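Local atomic coordinates of vanadium-dependent bromoperoxidase (Corallina officinalis, PDB entry 1QHB), a protein that catalyses the halogenation of organic substrates, using hydrogen peroxide to oxidise bromide, and depends on bound vanadate for activity. Residues A157-L162 against V550-D555. Numbering follows the deposited sequence.
With PO4 (phosphate ion), chain G.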
# COMPACT_ATOMS: atom_id res chain seq x y z
N ALA A 157 -32.22 24.01 -42.34
CA ALA A 157 -33.50 23.45 -41.92
C ALA A 157 -33.86 23.82 -40.49
O ALA A 157 -35.05 23.89 -40.21
CB ALA A 157 -33.42 21.91 -41.96
N GLU A 158 -32.96 23.87 -39.52
CA GLU A 158 -33.26 24.24 -38.16
C GLU A 158 -33.78 25.69 -38.12
O GLU A 158 -34.72 25.93 -37.34
CB GLU A 158 -31.98 24.15 -37.30
CG GLU A 158 -31.69 22.66 -36.98
CD GLU A 158 -30.53 22.48 -36.03
OE1 GLU A 158 -29.65 23.37 -35.88
OE2 GLU A 158 -30.48 21.42 -35.38
N MET A 159 -33.12 26.60 -38.84
CA MET A 159 -33.58 27.99 -38.83
C MET A 159 -34.95 28.14 -39.50
O MET A 159 -35.83 28.80 -38.96
CB MET A 159 -32.60 28.96 -39.47
CG MET A 159 -31.37 29.25 -38.64
SD MET A 159 -31.75 29.76 -36.96
CE MET A 159 -32.43 31.38 -37.17
N ALA A 160 -35.19 27.44 -40.61
CA ALA A 160 -36.49 27.50 -41.30
C ALA A 160 -37.58 27.08 -40.33
O ALA A 160 -38.60 27.76 -40.19
CB ALA A 160 -36.54 26.57 -42.50
N GLU A 161 -37.31 25.95 -39.62
CA GLU A 161 -38.29 25.48 -38.66
C GLU A 161 -38.54 26.47 -37.55
O GLU A 161 -39.71 26.62 -37.13
CB GLU A 161 -37.84 24.13 -38.10
CG GLU A 161 -38.70 23.63 -36.94
CD GLU A 161 -38.24 22.26 -36.49
OE1 GLU A 161 -37.07 22.20 -36.06
OE2 GLU A 161 -39.05 21.31 -36.59
N LEU A 162 -37.54 27.18 -37.05
CA LEU A 162 -37.76 28.16 -35.97
C LEU A 162 -38.49 29.39 -36.45
O LEU A 162 -39.22 30.01 -35.63
CB LEU A 162 -36.42 28.65 -35.38
CG LEU A 162 -35.54 27.62 -34.69
CD1 LEU A 162 -34.24 28.22 -34.16
CD2 LEU A 162 -36.30 26.95 -33.57
N VAL A 550 -35.39 30.02 -28.57
CA VAL A 550 -34.13 30.01 -27.85
C VAL A 550 -33.26 28.78 -28.01
O VAL A 550 -32.16 28.74 -27.40
CB VAL A 550 -34.31 30.32 -26.33
CG1 VAL A 550 -35.03 31.67 -26.18
CG2 VAL A 550 -35.10 29.23 -25.62
N HIS A 551 -33.66 27.81 -28.79
CA HIS A 551 -32.85 26.64 -29.08
C HIS A 551 -33.11 26.13 -30.50
O HIS A 551 -34.20 26.40 -31.06
CB HIS A 551 -33.22 25.46 -28.12
CG HIS A 551 -32.36 25.56 -26.88
ND1 HIS A 551 -30.99 25.55 -26.93
CD2 HIS A 551 -32.70 25.81 -25.61
CE1 HIS A 551 -30.54 25.70 -25.69
NE2 HIS A 551 -31.54 25.89 -24.88
N TYR A 552 -32.22 25.31 -31.00
CA TYR A 552 -32.46 24.63 -32.27
C TYR A 552 -32.84 23.19 -32.03
O TYR A 552 -32.51 22.66 -30.93
CB TYR A 552 -31.15 24.55 -33.07
CG TYR A 552 -30.36 25.83 -33.17
CD1 TYR A 552 -29.46 26.22 -32.18
CD2 TYR A 552 -30.52 26.63 -34.29
CE1 TYR A 552 -28.72 27.38 -32.27
CE2 TYR A 552 -29.74 27.80 -34.41
CZ TYR A 552 -28.88 28.15 -33.40
OH TYR A 552 -28.13 29.30 -33.58
N PHE A 553 -33.38 22.48 -33.00
CA PHE A 553 -33.66 21.03 -32.81
C PHE A 553 -32.49 20.23 -32.24
O PHE A 553 -32.66 19.42 -31.31
CB PHE A 553 -34.08 20.45 -34.17
CG PHE A 553 -34.56 19.01 -33.97
CD1 PHE A 553 -35.83 18.74 -33.54
CD2 PHE A 553 -33.69 17.94 -34.21
CE1 PHE A 553 -36.28 17.44 -33.37
CE2 PHE A 553 -34.14 16.68 -34.03
CZ PHE A 553 -35.42 16.39 -33.61
N SER A 554 -31.29 20.31 -32.78
CA SER A 554 -30.11 19.53 -32.43
C SER A 554 -29.66 19.76 -31.00
O SER A 554 -29.20 18.81 -30.32
CB SER A 554 -28.94 19.81 -33.39
OG SER A 554 -28.71 21.24 -33.41
N ASP A 555 -29.84 20.93 -30.43
CA ASP A 555 -29.55 21.23 -29.07
C ASP A 555 -30.40 20.33 -28.15
O ASP A 555 -29.95 19.84 -27.10
CB ASP A 555 -30.01 22.66 -28.68
CG ASP A 555 -29.25 23.79 -29.35
OD1 ASP A 555 -28.13 23.61 -29.93
OD2 ASP A 555 -29.79 24.94 -29.18
P PO4 G . -31.97 26.53 -21.64
O1 PO4 G . -32.12 27.68 -22.58
O2 PO4 G . -33.03 25.51 -21.85
O3 PO4 G . -32.00 27.03 -20.26
O4 PO4 G . -30.63 25.91 -21.96
O HOH W 1 -35.08 23.79 -35.00
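With CG anti to its carbonyl carbon (chi1 -77°) and the chain extended beyond it (chi2 -174°), Glu-158 sends its carboxylate from helix 153-167 to the N-terminus of helix 553-574, where Ser-554 OG, between its backbone N and carbonyl carbon (chi1 54°), lies near its own N-H and both meet one oxygen. The contact backs the vanadate pocket of the haloperoxidase fold, with Tyr-552 as N-cap residue. The two donors of Ser-554 grip Glu-158 OE2: OG lies 2.7 Å from OE2 on its syn lone pair, while the backbone N, 2.9 Å from OE2, comes from above the carboxylate plane. These bonds and the helix end would be expected to favour the charged carboxylate, whose OE1 also forms a salt bridge with Arg-404. A water donates to Glu-158 O and Glu-161 OE1 and accepts from Phe-553 N; Arg-215 pairs with Glu-161 OE2. Met-159 SD meets the edge of the Tyr-552 ring, 3.8 Å from CE2 of that tyrosine, a Met-aromatic contact; Leu-162 CD1 touches CD2 of the same ring at 4.0 Å. Tyr-552 OH is hydrogen-bonded to Leu-405 O. On the pocket side, Asp-555 OD2 accepts from His-551 ND1 (2.6 Å) and Tyr-552 N, from opposite faces of its carboxylate plane. The first bond, nearly in the imidazole plane, is consistent with holding the ring so that His-551 NE2 faces the phosphate occupying the vanadate site, donating to PO4 O4 at 3.1 Å.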